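Sulfate transporter 4.1, chloroplastic (Arabidopsis thaliana, PDB 7LHV) carries sulfate across membranes together with protons, as an SLC26-type secondary transporter, and may take part in regulating sulfate assimilation. Local coordinates at residues I103-M108 / A395-S400; V266-M271 / A286-T291; R506-T511 / R634-V639; I528-I533 / I573-P578. All blocks are in the same frame, centred on the assembly; numbering follows the deposited sequence.

Contact 1: I103-M108 / A395-S400; sequences ITVGIM and AVNNES
Thr104, Val105 and Met108 on one side meet Val396, Asn397 and Ser400 on the other, in a near-antiparallel packing of two helices of the SLC26 transmembrane domain. The partners are the long helix 91-119, predicted to span the membrane, and the short helix 391-399 that follows strand 388-389. The local axes approach to 9.5 Å at a crossing angle of 155°, and all six touching residues are buried.

Apolar contact does most of the work, and Val396 sits in the middle of it. One of its methyls, CG1, meets Thr104 CG2 at 3.7 Å. The other, CG2, lies 3.7 Å from Met108 SD and is touched equally closely by the terminal methyl CE. Met108 CG stands anti to the backbone N (chi1 179°), which sets it on the side facing the partner helix; the chain then bends at its third torsion. Ala286 of helix 284-300 packs against Thr104 and Met108 as well.

The polar groups illustrate how a buried helix interface can direct hydroxyls and an amide NH2 back to their own helix or to partners outside the pair, without a single hydrogen bond across it. Thr104 turns OG1 back to the carbonyl of Met100 on its own helix and presents only its methyl. Ser400 OG likewise donates to Val396 O one turn earlier, though the modelled bond is very short and its exact length doubtful. Asn397 sends ND2 to the carbonyl of Gln146.

Where Asn397 does meet the facing helix, it crosses Val105 at about a right angle, with OD1 3.6 Å from the methyl CG2.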
loop_
_atom_site.group_PDB
_atom_site.type_symbol
_atom_site.label_atom_id
_atom_site.label_comp_id
_atom_site.label_asym_id
_atom_site.label_seq_id
_atom_site.Cartn_x
_atom_site.Cartn_y
_atom_site.Cartn_z
ATOM N N ILE A 103 -12.228 -12.385 -40.119
ATOM C CA ILE A 103 -13.345 -11.719 -40.783
ATOM C C ILE A 103 -14.436 -11.386 -39.774
ATOM O O ILE A 103 -14.978 -10.273 -39.759
ATOM C CB ILE A 103 -13.883 -12.590 -41.932
ATOM C CG1 ILE A 103 -12.918 -12.570 -43.116
ATOM C CG2 ILE A 103 -15.260 -12.121 -42.362
ATOM C CD1 ILE A 103 -13.261 -13.564 -44.198
ATOM N N THR A 104 -14.760 -12.344 -38.904
ATOM C CA THR A 104 -15.801 -12.131 -37.903
ATOM C C THR A 104 -15.441 -10.985 -36.965
ATOM O O THR A 104 -16.266 -10.103 -36.690
ATOM C CB THR A 104 -16.017 -13.426 -37.122
ATOM O OG1 THR A 104 -16.485 -14.448 -38.011
ATOM C CG2 THR A 104 -17.022 -13.230 -36.021
ATOM N N VAL A 105 -14.198 -10.967 -36.481
ATOM C CA VAL A 105 -13.783 -9.934 -35.541
ATOM C C VAL A 105 -13.742 -8.571 -36.221
ATOM O O VAL A 105 -14.137 -7.566 -35.629
ATOM C CB VAL A 105 -12.432 -10.298 -34.903
ATOM C CG1 VAL A 105 -11.841 -9.100 -34.186
ATOM C CG2 VAL A 105 -12.611 -11.446 -33.936
ATOM N N GLY A 106 -13.273 -8.507 -37.469
ATOM C CA GLY A 106 -13.263 -7.232 -38.170
ATOM C C GLY A 106 -14.656 -6.684 -38.406
ATOM O O GLY A 106 -14.898 -5.478 -38.257
ATOM N N ILE A 107 -15.594 -7.561 -38.774
ATOM C CA ILE A 107 -16.979 -7.137 -38.963
ATOM C C ILE A 107 -17.560 -6.622 -37.654
ATOM O O ILE A 107 -18.254 -5.600 -37.627
ATOM C CB ILE A 107 -17.817 -8.289 -39.548
ATOM C CG1 ILE A 107 -17.501 -8.474 -41.031
ATOM C CG2 ILE A 107 -19.298 -8.030 -39.354
ATOM C CD1 ILE A 107 -18.185 -9.666 -41.653
ATOM N N MET A 108 -17.285 -7.317 -36.547
ATOM C CA MET A 108 -17.758 -6.836 -35.253
ATOM C C MET A 108 -17.046 -5.556 -34.828
ATOM O O MET A 108 -17.604 -4.758 -34.069
ATOM C CB MET A 108 -17.574 -7.923 -34.193
ATOM C CG MET A 108 -18.018 -7.526 -32.798
ATOM S SD MET A 108 -17.422 -8.647 -31.523
ATOM C CE MET A 108 -18.747 -8.520 -30.330
ATOM N N ALA A 395 -13.434 -12.750 -26.771
ATOM C CA ALA A 395 -14.338 -13.890 -26.673
ATOM C C ALA A 395 -14.794 -14.334 -28.055
ATOM O O ALA A 395 -14.583 -15.488 -28.446
ATOM C CB ALA A 395 -15.536 -13.537 -25.794
ATOM N N VAL A 396 -15.336 -13.400 -28.843
ATOM C CA VAL A 396 -15.844 -13.738 -30.171
ATOM C C VAL A 396 -14.758 -14.407 -31.004
ATOM O O VAL A 396 -15.025 -15.336 -31.775
ATOM C CB VAL A 396 -16.401 -12.481 -30.861
ATOM C CG1 VAL A 396 -16.611 -12.728 -32.341
ATOM C CG2 VAL A 396 -17.698 -12.060 -30.203
ATOM N N ASN A 397 -13.514 -13.960 -30.845
ATOM C CA ASN A 397 -12.385 -14.658 -31.444
ATOM C C ASN A 397 -12.247 -16.066 -30.874
ATOM O O ASN A 397 -11.884 -17.004 -31.592
ATOM C CB ASN A 397 -11.107 -13.856 -31.213
ATOM C CG ASN A 397 -10.118 -13.997 -32.341
ATOM O OD1 ASN A 397 -10.494 -14.266 -33.479
ATOM N ND2 ASN A 397 -8.842 -13.808 -32.036
ATOM N N ASN A 398 -12.518 -16.226 -29.576
ATOM C CA ASN A 398 -12.314 -17.517 -28.927
ATOM C C ASN A 398 -13.286 -18.572 -29.445
ATOM O O ASN A 398 -12.864 -19.668 -29.830
ATOM C CB ASN A 398 -12.430 -17.376 -27.410
ATOM C CG ASN A 398 -11.845 -18.557 -26.671
ATOM O OD1 ASN A 398 -10.684 -18.909 -26.866
ATOM N ND2 ASN A 398 -12.648 -19.182 -25.820
ATOM N N GLU A 399 -14.591 -18.275 -29.472
ATOM C CA GLU A 399 -15.465 -19.317 -30.014
ATOM C C GLU A 399 -15.467 -19.358 -31.536
ATOM O O GLU A 399 -16.101 -20.250 -32.109
ATOM C CB GLU A 399 -16.926 -19.241 -29.533
ATOM C CG GLU A 399 -17.780 -18.079 -30.015
ATOM C CD GLU A 399 -17.629 -16.848 -29.172
ATOM O OE1 GLU A 399 -16.660 -16.786 -28.401
ATOM O OE2 GLU A 399 -18.489 -15.949 -29.271
ATOM N N SER A 400 -14.783 -18.434 -32.203
ATOM C CA SER A 400 -14.569 -18.554 -33.640
ATOM C C SER A 400 -13.437 -19.512 -33.981
ATOM O O SER A 400 -13.011 -19.559 -35.138
ATOM C CB SER A 400 -14.289 -17.179 -34.251
ATOM O OG SER A 400 -15.367 -16.294 -34.009
#

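Contact 2: V266-M271 / A286-T291; sequences VILQVM and AAAPLT
Met271 and Leu268, one turn apart on helix 255-277, receive the small residues of helix 284-300 in a close antiparallel pair: the local axes come within 8.9 Å at 167°. Along 286-291, the first touch is at Ala287, whose carbonyl O lies 4.0 Å from Met271 CE. Next comes Ala288, the nearest point of the two backbones, with 5.3 Å between its CA and that of Leu268. Its methyl faces the partner helix and rests against Met271 CB at 4.1 Å, while Leu268 brings CG and CD1 up to its carbonyl. This is the familiar lesson that alanine at an interface lets helices draw close. Pro289 points its CB away from the partner, and the helix is kinked here, the N of Pro289, which has no N-H, and that of Leu290 making no bond to the preceding turn. Thr291 closes the series: the bent thioether of Met271 crosses it obliquely, with CE 3.8 Å from OG1. That hydroxyl also donates to Ala287 O at 2.7 Å, from above the carbonyl plane, while Thr291 N reaches the same oxygen from the opposite face. An alanine here would probably cost Ala287 O its hydroxyl donor and open a gap beside Met271 SD and CE. Beyond the pair, Leu268 packs on Ile437 and Ser440 of helix 431-443, whereas Ala286, Pro289 and Leu290 lean on helix 91-119, so helix 284-300 stands between helices 255-277 and 91-119.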
loop_
_atom_site.group_PDB
_atom_site.type_symbol
_atom_site.label_atom_id
_atom_site.label_comp_id
_atom_site.label_asym_id
_atom_site.label_seq_id
_atom_site.Cartn_x
_atom_site.Cartn_y
_atom_site.Cartn_z
ATOM N N VAL A 266 -33.011 -2.332 -29.286
ATOM C CA VAL A 266 -33.823 -3.528 -29.077
ATOM C C VAL A 266 -33.396 -4.634 -30.032
ATOM O O VAL A 266 -33.247 -5.796 -29.630
ATOM C CB VAL A 266 -35.317 -3.189 -29.234
ATOM C CG1 VAL A 266 -36.124 -4.446 -29.510
ATOM C CG2 VAL A 266 -35.831 -2.488 -27.990
ATOM N N ILE A 267 -33.186 -4.296 -31.305
ATOM C CA ILE A 267 -32.768 -5.299 -32.280
ATOM C C ILE A 267 -31.408 -5.873 -31.906
ATOM O O ILE A 267 -31.192 -7.090 -31.969
ATOM C CB ILE A 267 -32.759 -4.697 -33.698
ATOM C CG1 ILE A 267 -34.186 -4.400 -34.158
ATOM C CG2 ILE A 267 -32.067 -5.635 -34.672
ATOM C CD1 ILE A 267 -35.056 -5.626 -34.280
ATOM N N LEU A 268 -30.470 -5.010 -31.506
ATOM C CA LEU A 268 -29.138 -5.475 -31.138
ATOM C C LEU A 268 -29.190 -6.408 -29.935
ATOM O O LEU A 268 -28.537 -7.458 -29.926
ATOM C CB LEU A 268 -28.229 -4.283 -30.845
ATOM C CG LEU A 268 -27.312 -3.795 -31.966
ATOM C CD1 LEU A 268 -28.100 -3.530 -33.235
ATOM C CD2 LEU A 268 -26.571 -2.548 -31.528
ATOM N N GLN A 269 -29.963 -6.043 -28.910
ATOM C CA GLN A 269 -30.038 -6.879 -27.718
ATOM C C GLN A 269 -30.741 -8.199 -28.007
ATOM O O GLN A 269 -30.342 -9.246 -27.484
ATOM C CB GLN A 269 -30.732 -6.120 -26.589
ATOM C CG GLN A 269 -29.778 -5.274 -25.761
ATOM C CD GLN A 269 -30.451 -4.632 -24.567
ATOM O OE1 GLN A 269 -31.677 -4.609 -24.467
ATOM N NE2 GLN A 269 -29.648 -4.104 -23.651
ATOM N N VAL A 270 -31.780 -8.177 -28.845
ATOM C CA VAL A 270 -32.455 -9.416 -29.224
ATOM C C VAL A 270 -31.500 -10.332 -29.980
ATOM O O VAL A 270 -31.437 -11.541 -29.718
ATOM C CB VAL A 270 -33.717 -9.105 -30.049
ATOM C CG1 VAL A 270 -34.138 -10.317 -30.862
ATOM C CG2 VAL A 270 -34.845 -8.658 -29.137
ATOM N N MET A 271 -30.739 -9.772 -30.925
ATOM C CA MET A 271 -29.779 -10.579 -31.671
ATOM C C MET A 271 -28.717 -11.162 -30.749
ATOM O O MET A 271 -28.357 -12.338 -30.874
ATOM C CB MET A 271 -29.127 -9.736 -32.768
ATOM C CG MET A 271 -30.032 -9.449 -33.950
ATOM S SD MET A 271 -29.261 -8.354 -35.155
ATOM C CE MET A 271 -28.016 -9.438 -35.846
ATOM N N ALA A 286 -21.525 -11.137 -33.311
ATOM C CA ALA A 286 -20.598 -10.358 -34.119
ATOM C C ALA A 286 -21.315 -9.531 -35.172
ATOM O O ALA A 286 -20.836 -8.450 -35.533
ATOM C CB ALA A 286 -19.584 -11.279 -34.787
ATOM N N ALA A 287 -22.446 -10.014 -35.680
ATOM C CA ALA A 287 -23.174 -9.296 -36.715
ATOM C C ALA A 287 -24.150 -8.272 -36.156
ATOM O O ALA A 287 -24.711 -7.492 -36.931
ATOM C CB ALA A 287 -23.925 -10.283 -37.611
ATOM N N ALA A 288 -24.369 -8.260 -34.842
ATOM C CA ALA A 288 -25.320 -7.314 -34.262
ATOM C C ALA A 288 -24.907 -5.859 -34.450
ATOM O O ALA A 288 -25.740 -5.068 -34.926
ATOM C CB ALA A 288 -25.543 -7.649 -32.784
ATOM N N PRO A 289 -23.684 -5.428 -34.109
ATOM C CA PRO A 289 -23.355 -4.006 -34.299
ATOM C C PRO A 289 -23.433 -3.550 -35.745
ATOM O O PRO A 289 -23.860 -2.420 -36.007
ATOM C CB PRO A 289 -21.930 -3.897 -33.737
ATOM C CG PRO A 289 -21.391 -5.262 -33.806
ATOM C CD PRO A 289 -22.547 -6.160 -33.520
ATOM N N LEU A 290 -23.040 -4.397 -36.696
ATOM C CA LEU A 290 -23.115 -4.007 -38.100
ATOM C C LEU A 290 -24.560 -3.924 -38.570
ATOM O O LEU A 290 -24.974 -2.918 -39.163
ATOM C CB LEU A 290 -22.331 -4.993 -38.963
ATOM C CG LEU A 290 -22.513 -4.818 -40.471
ATOM C CD1 LEU A 290 -22.000 -3.460 -40.919
ATOM C CD2 LEU A 290 -21.817 -5.933 -41.228
ATOM N N THR A 291 -25.351 -4.960 -38.281
ATOM C CA THR A 291 -26.711 -5.040 -38.803
ATOM C C THR A 291 -27.517 -3.807 -38.420
ATOM O O THR A 291 -28.214 -3.223 -39.258
ATOM C CB THR A 291 -27.397 -6.306 -38.292
ATOM O OG1 THR A 291 -26.687 -7.457 -38.766
ATOM C CG2 THR A 291 -28.833 -6.369 -38.778
#

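Contact 3: R506-T511 / R634-V639; sequences RLPGTT and RVHDAV
Leu507 and His636 each hold CG anti to their own carbonyl carbon (chi1 -62° and -60°); with each CG set in this way, the two side chains cross obliquely in the STAS domain region. Here the loop between strands 501-504 and 527-533 is pinned to the first turn of helix 635-643. The core of the contact is a CH-pi interaction: Leu507 CB sits 3.6 Å from the centroid of the His636 ring, only 13° off its normal. Arg634 NH2 lies over the opposite face. Pro508 comes to the same ring obliquely, its CD 3.5 Å from NE2. This proline is the centre of an inverse gamma turn, which bends the chain just after Leu507 has been inserted.

The case shows how one leucine can fasten an irregular segment to a helix without a hydrogen bond across the interface. Its two methyls divide the work. CD1 rests on the helix backbone, 3.5 Å from His636 CA. CD2 enters between two valines one turn apart, both of which also touch the sheet: Val635 on Ile530 and Glu575, Val639 on Ile530 and Ile573. Within that apolar notch, Leu507 CD2 stands 3.7 Å from Val635 CG2 and 3.5 Å from Val639 CG2.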
loop_
_atom_site.group_PDB
_atom_site.type_symbol
_atom_site.label_atom_id
_atom_site.label_comp_id
_atom_site.label_asym_id
_atom_site.label_seq_id
_atom_site.Cartn_x
_atom_site.Cartn_y
_atom_site.Cartn_z
ATOM N N ARG A 506 -0.398 -30.657 22.747
ATOM C CA ARG A 506 0.489 -31.809 22.748
ATOM C C ARG A 506 1.598 -31.605 21.723
ATOM O O ARG A 506 1.431 -30.896 20.728
ATOM C CB ARG A 506 -0.297 -33.086 22.451
ATOM C CG ARG A 506 0.513 -34.365 22.556
ATOM C CD ARG A 506 1.230 -34.466 23.892
ATOM N NE ARG A 506 1.834 -35.780 24.079
ATOM C CZ ARG A 506 2.429 -36.181 25.193
ATOM N NH1 ARG A 506 2.523 -35.392 26.249
ATOM N NH2 ARG A 506 2.937 -37.408 25.250
ATOM N N LEU A 507 2.747 -32.231 21.984
ATOM C CA LEU A 507 3.957 -31.928 21.226
ATOM C C LEU A 507 3.784 -32.133 19.726
ATOM O O LEU A 507 4.068 -31.193 18.964
ATOM C CB LEU A 507 5.116 -32.760 21.782
ATOM C CG LEU A 507 5.423 -32.424 23.232
ATOM C CD1 LEU A 507 6.487 -33.350 23.796
ATOM C CD2 LEU A 507 5.840 -30.984 23.310
ATOM N N PRO A 508 3.300 -33.309 19.218
ATOM C CA PRO A 508 2.968 -33.423 17.793
ATOM C C PRO A 508 1.562 -32.913 17.494
ATOM O O PRO A 508 0.783 -33.556 16.790
ATOM C CB PRO A 508 3.102 -34.927 17.535
ATOM C CG PRO A 508 2.673 -35.536 18.807
ATOM C CD PRO A 508 3.091 -34.596 19.911
ATOM N N GLY A 509 1.237 -31.742 18.037
ATOM C CA GLY A 509 -0.089 -31.187 17.877
ATOM C C GLY A 509 -0.093 -29.835 17.202
ATOM O O GLY A 509 0.917 -29.403 16.639
ATOM N N THR A 510 -1.227 -29.152 17.271
ATOM C CA THR A 510 -1.424 -27.889 16.580
ATOM C C THR A 510 -2.351 -27.039 17.442
ATOM O O THR A 510 -2.511 -27.306 18.637
ATOM C CB THR A 510 -1.950 -28.132 15.152
ATOM O OG1 THR A 510 -2.202 -26.878 14.504
ATOM C CG2 THR A 510 -3.223 -28.959 15.177
ATOM N N THR A 511 -2.945 -26.010 16.841
ATOM C CA THR A 511 -3.744 -25.046 17.587
ATOM C C THR A 511 -4.762 -25.747 18.474
ATOM O O THR A 511 -5.452 -26.673 18.042
ATOM C CB THR A 511 -4.463 -24.105 16.619
ATOM O OG1 THR A 511 -3.566 -23.712 15.575
ATOM C CG2 THR A 511 -4.955 -22.870 17.349
ATOM N N ARG A 634 13.334 -30.003 17.552
ATOM C CA ARG A 634 11.977 -30.502 17.716
ATOM C C ARG A 634 11.359 -29.842 18.939
ATOM O O ARG A 634 12.050 -29.218 19.746
ATOM C CB ARG A 634 11.955 -32.032 17.863
ATOM C CG ARG A 634 12.440 -32.774 16.630
ATOM C CD ARG A 634 12.563 -34.269 16.874
ATOM N NE ARG A 634 11.267 -34.913 17.045
ATOM C CZ ARG A 634 10.861 -35.487 18.169
ATOM N NH1 ARG A 634 11.623 -35.506 19.249
ATOM N NH2 ARG A 634 9.662 -36.062 18.207
ATOM N N VAL A 635 10.038 -29.966 19.060
ATOM C CA VAL A 635 9.372 -29.460 20.257
ATOM C C VAL A 635 9.457 -30.468 21.396
ATOM O O VAL A 635 9.444 -30.084 22.573
ATOM C CB VAL A 635 7.912 -29.093 19.947
ATOM C CG1 VAL A 635 7.116 -30.324 19.568
ATOM C CG2 VAL A 635 7.272 -28.397 21.138
ATOM N N HIS A 636 9.561 -31.759 21.074
ATOM C CA HIS A 636 9.535 -32.786 22.108
ATOM C C HIS A 636 10.707 -32.629 23.066
ATOM O O HIS A 636 10.521 -32.563 24.286
ATOM C CB HIS A 636 9.546 -34.174 21.467
ATOM C CG HIS A 636 8.381 -34.441 20.562
ATOM N ND1 HIS A 636 8.182 -33.757 19.382
ATOM C CD2 HIS A 636 7.365 -35.332 20.654
ATOM C CE1 HIS A 636 7.088 -34.206 18.792
ATOM N NE2 HIS A 636 6.574 -35.163 19.545
ATOM N N ASP A 637 11.926 -32.542 22.527
ATOM C CA ASP A 637 13.099 -32.403 23.383
ATOM C C ASP A 637 13.136 -31.050 24.085
ATOM O O ASP A 637 13.606 -30.961 25.225
ATOM C CB ASP A 637 14.371 -32.641 22.566
ATOM C CG ASP A 637 14.563 -31.626 21.458
ATOM O OD1 ASP A 637 13.694 -30.749 21.284
ATOM O OD2 ASP A 637 15.586 -31.711 20.748
ATOM N N ALA A 638 12.644 -29.995 23.431
ATOM C CA ALA A 638 12.581 -28.686 24.075
ATOM C C ALA A 638 11.700 -28.729 25.315
ATOM O O ALA A 638 12.095 -28.268 26.392
ATOM C CB ALA A 638 12.065 -27.638 23.089
ATOM N N VAL A 639 10.500 -29.295 25.189
ATOM C CA VAL A 639 9.616 -29.393 26.345
ATOM C C VAL A 639 10.187 -30.355 27.379
ATOM O O VAL A 639 10.058 -30.131 28.588
ATOM C CB VAL A 639 8.200 -29.791 25.897
ATOM C CG1 VAL A 639 7.357 -30.196 27.089
ATOM C CG2 VAL A 639 7.552 -28.629 25.179
#

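Contact 4: I528-I533 / I573-P578; sequences IVIVRI and ILEMSP
The planar guanidinium of Arg532 comes obliquely to Pro578 CG, while the aliphatic CG and CD of the arginine make the closer touch, in a parallel strand pair of the STAS domain. Strands 527-533 and 569-575 are the two strands of a beta-alpha-beta unit whose connecting helix is 542-560. Arg532 carries CG anti to the backbone N (chi1 -174°), which lays it 3.6 Å from Pro578 CG, the two side chains crossing at about a right angle. Beyond the aliphatic part, NE forms a salt bridge with Asp534 and NH1 a weak hydrogen bond with Thr510. An alanine here would probably leave Asp534 without its charged mate and open a gap beside Pro578 CG and CD.

The backbone follows the textbook parallel pattern, in which one residue bonds to two on the neighbouring strand. Ile573 gives its N to Val529 O at 2.9 Å and takes Val531 N on its carbonyl; Val531 O then accepts Glu575 N. All three bonds are nearly straight. Ile530, Arg532, Ile573 and Glu575 share one face of the sheet, where Ile573 and Glu575 meet helix 635-643, whereas Val531 and Leu574 look to the other, where Tyr552 of the connecting helix packs on Val531. OE2 of the buried Glu575 is hydrogen-bonded to Ser607 OG. The Glu575 side chain lies alongside that of Ile530, pointing the same way, with OE2 3.8 Å from the methyl CG2.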
loop_
_atom_site.group_PDB
_atom_site.type_symbol
_atom_site.label_atom_id
_atom_site.label_comp_id
_atom_site.label_asym_id
_atom_site.label_seq_id
_atom_site.Cartn_x
_atom_site.Cartn_y
_atom_site.Cartn_z
ATOM N N ILE A 528 4.519 -23.886 30.954
ATOM C CA ILE A 528 5.137 -23.820 29.637
ATOM C C ILE A 528 4.081 -23.413 28.623
ATOM O O ILE A 528 2.968 -23.952 28.629
ATOM C CB ILE A 528 5.782 -25.158 29.237
ATOM C CG1 ILE A 528 6.842 -25.566 30.256
ATOM C CG2 ILE A 528 6.391 -25.068 27.851
ATOM C CD1 ILE A 528 7.495 -26.882 29.942
ATOM N N VAL A 529 4.426 -22.458 27.763
ATOM C CA VAL A 529 3.580 -22.040 26.654
ATOM C C VAL A 529 4.357 -22.247 25.364
ATOM O O VAL A 529 5.481 -21.754 25.226
ATOM C CB VAL A 529 3.139 -20.573 26.797
ATOM C CG1 VAL A 529 2.643 -20.040 25.472
ATOM C CG2 VAL A 529 2.052 -20.457 27.843
ATOM N N ILE A 530 3.761 -22.977 24.425
ATOM C CA ILE A 530 4.366 -23.253 23.127
ATOM C C ILE A 530 3.625 -22.429 22.086
ATOM O O ILE A 530 2.411 -22.586 21.909
ATOM C CB ILE A 530 4.321 -24.748 22.786
ATOM C CG1 ILE A 530 4.778 -25.572 23.987
ATOM C CG2 ILE A 530 5.186 -25.038 21.576
ATOM C CD1 ILE A 530 4.373 -27.019 23.923
ATOM N N VAL A 531 4.353 -21.560 21.391
ATOM C CA VAL A 531 3.778 -20.609 20.449
ATOM C C VAL A 531 4.378 -20.860 19.075
ATOM O O VAL A 531 5.599 -20.976 18.938
ATOM C CB VAL A 531 4.024 -19.157 20.898
ATOM C CG1 VAL A 531 3.728 -18.194 19.770
ATOM C CG2 VAL A 531 3.168 -18.834 22.101
ATOM N N ARG A 532 3.522 -20.940 18.061
ATOM C CA ARG A 532 3.942 -21.098 16.676
ATOM C C ARG A 532 3.451 -19.908 15.871
ATOM O O ARG A 532 2.261 -19.577 15.908
ATOM C CB ARG A 532 3.397 -22.394 16.080
ATOM C CG ARG A 532 3.888 -22.730 14.698
ATOM C CD ARG A 532 3.128 -23.920 14.148
ATOM N NE ARG A 532 1.724 -23.597 13.925
ATOM C CZ ARG A 532 0.730 -24.468 14.030
ATOM N NH1 ARG A 532 0.949 -25.734 14.342
ATOM N NH2 ARG A 532 -0.515 -24.056 13.815
ATOM N N ILE A 533 4.364 -19.264 15.152
ATOM C CA ILE A 533 4.024 -18.146 14.285
ATOM C C ILE A 533 3.790 -18.704 12.888
ATOM O O ILE A 533 4.738 -19.070 12.191
ATOM C CB ILE A 533 5.122 -17.078 14.283
ATOM C CG1 ILE A 533 5.309 -16.497 15.685
ATOM C CG2 ILE A 533 4.788 -15.978 13.292
ATOM C CD1 ILE A 533 6.517 -17.035 16.412
ATOM N N ILE A 573 8.248 -21.207 24.397
ATOM C CA ILE A 573 8.898 -21.886 23.282
ATOM C C ILE A 573 8.264 -21.400 21.992
ATOM O O ILE A 573 7.034 -21.385 21.864
ATOM C CB ILE A 573 8.777 -23.414 23.405
ATOM C CG1 ILE A 573 9.205 -23.867 24.798
ATOM C CG2 ILE A 573 9.617 -24.097 22.343
ATOM C CD1 ILE A 573 8.854 -25.292 25.097
ATOM N N LEU A 574 9.096 -20.998 21.036
ATOM C CA LEU A 574 8.631 -20.550 19.730
ATOM C C LEU A 574 8.862 -21.652 18.708
ATOM O O LEU A 574 9.990 -22.118 18.527
ATOM C CB LEU A 574 9.318 -19.257 19.296
ATOM C CG LEU A 574 8.818 -17.963 19.932
ATOM C CD1 LEU A 574 9.218 -17.857 21.381
ATOM C CD2 LEU A 574 9.331 -16.774 19.145
ATOM N N GLU A 575 7.784 -22.060 18.046
ATOM C CA GLU A 575 7.860 -22.972 16.914
ATOM C C GLU A 575 8.054 -22.138 15.659
ATOM O O GLU A 575 7.130 -21.447 15.217
ATOM C CB GLU A 575 6.592 -23.808 16.816
ATOM C CG GLU A 575 6.401 -24.731 17.977
ATOM C CD GLU A 575 7.459 -25.794 18.023
ATOM O OE1 GLU A 575 7.934 -26.220 16.951
ATOM O OE2 GLU A 575 7.842 -26.175 19.141
ATOM N N MET A 576 9.251 -22.180 15.086
ATOM C CA MET A 576 9.547 -21.381 13.908
ATOM C C MET A 576 9.631 -22.233 12.649
ATOM O O MET A 576 10.226 -21.811 11.654
ATOM C CB MET A 576 10.833 -20.581 14.123
ATOM C CG MET A 576 10.677 -19.528 15.209
ATOM S SD MET A 576 12.161 -18.589 15.591
ATOM C CE MET A 576 12.306 -17.601 14.111
ATOM N N SER A 577 9.057 -23.436 12.684
ATOM C CA SER A 577 8.999 -24.260 11.480
ATOM C C SER A 577 8.199 -23.627 10.345
ATOM O O SER A 577 8.675 -23.681 9.197
ATOM C CB SER A 577 8.477 -25.662 11.828
ATOM O OG SER A 577 7.240 -25.631 12.512
ATOM N N PRO A 578 7.019 -23.027 10.557
ATOM C CA PRO A 578 6.341 -22.361 9.439
ATOM C C PRO A 578 6.922 -21.005 9.089
ATOM O O PRO A 578 6.537 -20.438 8.059
ATOM C CB PRO A 578 4.902 -22.223 9.941
ATOM C CG PRO A 578 5.048 -22.078 11.380
ATOM C CD PRO A 578 6.205 -22.942 11.783
#

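The four contacts form two pairs in two separate parts of one chain. Contacts 1 and 2 lie in the transmembrane domain with centres about 14 Å apart; contact 2 is nested within the loop that contact 1 closes, and helix 284-300 touches helix 91-119 to join them. Contacts 3 and 4 belong to the STAS region, their centres about 9 Å apart, with contact 4 nested inside contact 3 and the two touching directly. Centre to centre, the pairs are about 57 to 67 Å apart, on opposite sides of the chain's centre. These contacts thus show the transmembrane and STAS parts packing separately, in series along the chain: packed helices first, then sheet and helix.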